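Side-chain contacts in alginate lyase (Bacteroides ovatus, PDB 3NNB), which probably cleaves the polysaccharide alginate by beta-elimination, as alginate lyases do: residues R7-E12 with H376-L381; V30-R35 with P370-I375. All coordinates share one frame; numbering follows the deposited sequence. Where two conformers were deposited one is given.

Contact 1 of 2, residues R7-E12 with H376-L381; sequences RIYAAE and HLIYSL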
# COMPACT_ATOMS: atom_id res chain seq x y z
N ARG A 7 5.00 -10.10 -6.61
CA ARG A 7 4.18 -10.68 -5.56
C ARG A 7 2.81 -10.04 -5.43
O ARG A 7 1.80 -10.73 -5.24
CB ARG A 7 4.93 -10.63 -4.22
CG ARG A 7 6.31 -11.25 -4.24
CD ARG A 7 6.26 -12.74 -4.54
NE ARG A 7 7.60 -13.31 -4.36
CZ ARG A 7 7.90 -14.60 -4.25
NH1 ARG A 7 6.97 -15.54 -4.26
NH2 ARG A 7 9.19 -14.94 -4.12
N ILE A 8 2.77 -8.71 -5.51
CA ILE A 8 1.53 -7.95 -5.48
C ILE A 8 0.91 -7.92 -6.87
O ILE A 8 -0.29 -8.18 -7.05
CB ILE A 8 1.79 -6.49 -5.00
CG1 ILE A 8 2.21 -6.49 -3.51
CG2 ILE A 8 0.57 -5.63 -5.25
CD1 ILE A 8 1.08 -6.58 -2.55
N TYR A 9 1.72 -7.62 -7.88
CA TYR A 9 1.26 -7.64 -9.28
C TYR A 9 1.22 -9.10 -9.74
O TYR A 9 2.08 -9.87 -9.37
CB TYR A 9 2.21 -6.88 -10.21
CG TYR A 9 2.43 -5.39 -9.94
CD1 TYR A 9 1.45 -4.62 -9.37
CD2 TYR A 9 3.64 -4.78 -10.29
CE1 TYR A 9 1.68 -3.23 -9.12
CE2 TYR A 9 3.86 -3.42 -10.06
CZ TYR A 9 2.89 -2.66 -9.51
OH TYR A 9 3.12 -1.30 -9.29
N ALA A 10 0.21 -9.46 -10.52
CA ALA A 10 0.08 -10.79 -11.14
C ALA A 10 1.07 -10.85 -12.30
O ALA A 10 0.87 -10.17 -13.32
CB ALA A 10 -1.35 -11.02 -11.62
N ALA A 11 2.16 -11.60 -12.12
CA ALA A 11 3.29 -11.54 -13.04
C ALA A 11 2.93 -11.98 -14.48
O ALA A 11 3.39 -11.37 -15.45
CB ALA A 11 4.47 -12.39 -12.54
N GLU A 12 2.22 -13.10 -14.64
CA GLU A 12 1.95 -13.54 -16.02
C GLU A 12 1.05 -12.56 -16.77
O GLU A 12 1.27 -12.28 -17.95
CB GLU A 12 1.33 -14.99 -16.05
CG GLU A 12 2.24 -16.04 -15.46
N HIS A 376 -5.63 -0.11 -15.63
CA HIS A 376 -5.94 -1.03 -16.73
C HIS A 376 -4.76 -1.95 -17.09
O HIS A 376 -4.93 -3.08 -17.59
CB HIS A 376 -6.39 -0.27 -17.97
CG HIS A 376 -7.72 0.40 -17.85
ND1 HIS A 376 -8.91 -0.30 -17.86
CD2 HIS A 376 -8.04 1.71 -17.76
CE1 HIS A 376 -9.91 0.57 -17.81
NE2 HIS A 376 -9.41 1.79 -17.72
N LEU A 377 -3.55 -1.47 -16.83
CA LEU A 377 -2.36 -2.23 -17.10
C LEU A 377 -2.03 -3.23 -15.97
O LEU A 377 -1.54 -4.32 -16.22
CB LEU A 377 -1.16 -1.26 -17.24
CG LEU A 377 -1.17 -0.20 -18.34
CD1 LEU A 377 0.05 0.72 -18.26
CD2 LEU A 377 -1.27 -0.85 -19.77
N ILE A 378 -2.32 -2.83 -14.74
CA ILE A 378 -1.88 -3.56 -13.54
C ILE A 378 -2.86 -4.66 -13.18
O ILE A 378 -2.46 -5.73 -12.71
CB ILE A 378 -1.73 -2.59 -12.33
CG1 ILE A 378 -0.68 -1.52 -12.64
CG2 ILE A 378 -1.37 -3.38 -11.06
CD1 ILE A 378 0.63 -2.09 -13.13
N TYR A 379 -4.15 -4.40 -13.36
CA TYR A 379 -5.20 -5.39 -13.12
C TYR A 379 -6.00 -5.66 -14.39
O TYR A 379 -7.22 -5.44 -14.45
CB TYR A 379 -6.10 -4.91 -11.99
CG TYR A 379 -5.33 -4.75 -10.69
CD1 TYR A 379 -4.67 -5.83 -10.11
CD2 TYR A 379 -5.29 -3.53 -10.02
CE1 TYR A 379 -3.97 -5.68 -8.92
CE2 TYR A 379 -4.61 -3.39 -8.83
CZ TYR A 379 -3.94 -4.45 -8.29
OH TYR A 379 -3.24 -4.28 -7.09
N SER A 380 -5.29 -6.16 -15.42
CA SER A 380 -5.87 -6.44 -16.71
C SER A 380 -6.63 -7.77 -16.66
O SER A 380 -6.58 -8.53 -15.67
CB SER A 380 -4.77 -6.54 -17.78
OG SER A 380 -4.05 -7.77 -17.69
N LEU A 381 -7.30 -8.02 -17.77
CA LEU A 381 -8.01 -9.26 -18.04
C LEU A 381 -7.20 -10.26 -18.86
O LEU A 381 -7.75 -11.22 -19.40
CB LEU A 381 -9.33 -8.91 -18.72
CG LEU A 381 -10.36 -8.13 -17.84
CD1 LEU A 381 -11.62 -7.82 -18.66
CD2 LEU A 381 -10.78 -8.84 -16.56
O HOH W 1 -2.67 -6.86 -5.58
O HOH W 2 -0.83 -7.87 -13.71
O HOH W 3 -1.86 -7.48 -10.79
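CG of Y9, anti to the carbonyl carbon (chi1 -61°), lets the ring edge carrying CD1 and CE1 come against I378, whose methyl CG2 is trans to its own backbone N and comes forward to meet it. The two ends of the chain, in a fold consistent with the alpha/alpha toroid of the six-hairpin clan, are pinned together in this way: residues 7-12 lead into helix 11-19, and residues 376-381 run out of the short last helix, 375-378. The contact illustrates how a small apolar touch can be completed by water. I378 was modelled in two conformers; in the one given, CG2 rests 3.5 Å from CD1 of Y9 and almost as near to CE1, while CD1 of the same isoleucine lies over one face of the ring, displaced toward its rim. L14 and L113 complete the apolar surroundings of the pair. The far end of Y9 is polar, and its OH bonds to E173; nearby, D176 takes the backbone N-H groups of I8 and Y9, anchoring the loop that carries the ring.

No hydrogen bond passes directly between the segments, and three waters carry the polar traffic instead. The water that accepts from A10 N donates to I378 O at 2.7 Å, and the one that donates to A10 O reaches I378 O at 2.9 Å, so this carbonyl at the end of the last helix is gripped twice. A10 is the N-cap residue of helix 11-19; the waters thus join one helix end to another. Y379 adds the third bridge: its hydroxyl donates to a water that donates in turn to I8 O. Its ring also lies against I378, with methyl CG2, in the same conformer, 3.8 Å above the plane and over the centre.

Contact 2 of 2, residues V30-R35 with P370-I375; sequences VKTLLR and PANKRI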
# COMPACT_ATOMS: atom_id res chain seq x y z
N VAL A 30 -0.31 3.02 -21.59
CA VAL A 30 1.17 3.03 -21.64
C VAL A 30 1.66 4.45 -21.91
O VAL A 30 2.59 4.91 -21.29
CB VAL A 30 1.71 2.01 -22.66
CG1 VAL A 30 3.17 2.15 -22.83
CG2 VAL A 30 1.31 0.56 -22.22
N LYS A 31 0.98 5.15 -22.81
CA LYS A 31 1.37 6.51 -23.13
C LYS A 31 1.30 7.42 -21.90
O LYS A 31 2.23 8.19 -21.62
CB LYS A 31 0.49 7.05 -24.26
CG LYS A 31 0.79 8.49 -24.65
CD LYS A 31 -0.18 8.96 -25.78
CE LYS A 31 -0.04 10.43 -26.11
NZ LYS A 31 0.73 10.63 -27.38
N THR A 32 0.21 7.32 -21.15
CA THR A 32 0.04 8.08 -19.90
C THR A 32 1.11 7.70 -18.86
O THR A 32 1.66 8.56 -18.17
CB THR A 32 -1.39 7.94 -19.37
OG1 THR A 32 -2.24 8.61 -20.29
CG2 THR A 32 -1.54 8.60 -18.00
N LEU A 33 1.42 6.42 -18.78
CA LEU A 33 2.48 5.94 -17.88
C LEU A 33 3.82 6.57 -18.23
O LEU A 33 4.55 7.07 -17.35
CB LEU A 33 2.58 4.42 -17.90
CG LEU A 33 3.75 3.78 -17.18
CD1 LEU A 33 3.61 4.03 -15.60
CD2 LEU A 33 3.89 2.29 -17.53
N LEU A 34 4.17 6.57 -19.52
CA LEU A 34 5.44 7.19 -19.90
C LEU A 34 5.46 8.69 -19.67
O LEU A 34 6.51 9.25 -19.33
CB LEU A 34 5.84 6.85 -21.33
CG LEU A 34 5.95 5.35 -21.64
CD1 LEU A 34 6.49 5.08 -23.08
CD2 LEU A 34 6.73 4.57 -20.63
N ARG A 35 4.31 9.34 -19.84
CA ARG A 35 4.18 10.76 -19.45
C ARG A 35 4.38 10.97 -17.97
O ARG A 35 5.05 11.90 -17.58
CB ARG A 35 2.84 11.33 -19.89
CG ARG A 35 2.78 11.63 -21.36
CD ARG A 35 1.45 12.30 -21.74
NE ARG A 35 1.11 12.04 -23.14
N PRO A 370 -11.40 6.06 -17.21
CA PRO A 370 -10.86 6.30 -18.58
C PRO A 370 -9.81 5.28 -18.99
O PRO A 370 -9.06 4.75 -18.14
CB PRO A 370 -10.24 7.69 -18.46
CG PRO A 370 -11.03 8.35 -17.40
CD PRO A 370 -11.30 7.27 -16.38
N ALA A 371 -9.75 5.02 -20.30
CA ALA A 371 -8.95 3.94 -20.84
C ALA A 371 -7.46 4.12 -20.61
O ALA A 371 -6.71 3.15 -20.65
CB ALA A 371 -9.23 3.76 -22.38
N ASN A 372 -7.02 5.36 -20.39
CA ASN A 372 -5.59 5.64 -20.19
C ASN A 372 -5.11 5.50 -18.70
O ASN A 372 -3.94 5.69 -18.43
CB ASN A 372 -5.23 7.04 -20.70
CG ASN A 372 -5.85 8.12 -19.82
OD1 ASN A 372 -7.04 8.05 -19.54
ND2 ASN A 372 -5.05 9.06 -19.33
N LYS A 373 -5.99 5.17 -17.77
CA LYS A 373 -5.58 5.05 -16.36
C LYS A 373 -4.73 3.81 -16.19
O LYS A 373 -4.96 2.76 -16.79
CB LYS A 373 -6.81 4.94 -15.44
CG LYS A 373 -7.68 6.21 -15.39
CD LYS A 373 -6.91 7.47 -15.04
CE LYS A 373 -7.84 8.68 -14.85
NZ LYS A 373 -7.10 9.95 -14.54
N ARG A 374 -3.69 3.97 -15.39
CA ARG A 374 -2.70 2.92 -15.15
C ARG A 374 -3.28 1.61 -14.67
O ARG A 374 -2.73 0.56 -14.95
CB ARG A 374 -1.68 3.42 -14.14
CG ARG A 374 -0.44 2.58 -14.10
CD ARG A 374 0.47 3.00 -12.95
NE ARG A 374 0.96 4.36 -13.15
CZ ARG A 374 1.84 4.97 -12.35
NH1 ARG A 374 2.34 4.32 -11.30
NH2 ARG A 374 2.24 6.19 -12.64
N ILE A 375 -4.39 1.65 -13.94
CA ILE A 375 -4.94 0.46 -13.34
C ILE A 375 -5.34 -0.57 -14.42
O ILE A 375 -5.30 -1.77 -14.18
CB ILE A 375 -6.11 0.82 -12.38
CG1 ILE A 375 -6.43 -0.36 -11.49
CG2 ILE A 375 -7.31 1.35 -13.17
CD1 ILE A 375 -7.15 0.07 -10.20
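T32 and L33, neighbours on helix 27-41, meet two residues of the loop before the last helix, N372 and R374, and so fasten a helix near the start of the chain to a type I beta turn running from P370 to K373 and to the residue after it. Preceding them, V30 gives its carbonyl to L34 N and keeps this turn of helix regular. T32 faces the beta turn, where N372 ND2 donates to its OG1 at 3.0 Å and 164°. The acceptor lies in the plane of the amide, 1° out of it, so the donor is well aimed. CB of T32 also packs 3.5 Å from N372 O, and a weak bond links OG1 to P28 O one helical turn back. A valine here would probably leave the N372 amide without its acceptor and free to turn.

L33 follows with CG anti to its N, chi1 171°, which places CD1 at the R374 guanidinium, the two side chains crossing at about a right angle. That methyl sits over one face of the guanidinium, toward its rim. Bent at chi3, R374 bonds through NH2 to T110 OG1 and forms a salt bridge to D36, an anchoring consistent with a guanidinium held in place against the leucine methyl. L33 CD1 approaches R374 NE to 3.6 Å.

From the N terminus the chain first passes residues 7-12, enters helix 11-19, and then reaches 30-35 on helix 27-41, the next helix. Most of the protein follows before the chain returns through 370-375 into helix 375-378 and its tail. Contact 2 therefore closes a loop of more than three hundred residues nested within the slightly longer one closed by contact 1. Their centres are about 14 Å apart, and they adjoin: L377 packs on V30 and L33, and H376 makes a weak hydrogen bond to P370 O. Together they tie the first two helices to the last segment, with helix 98-118 beside both.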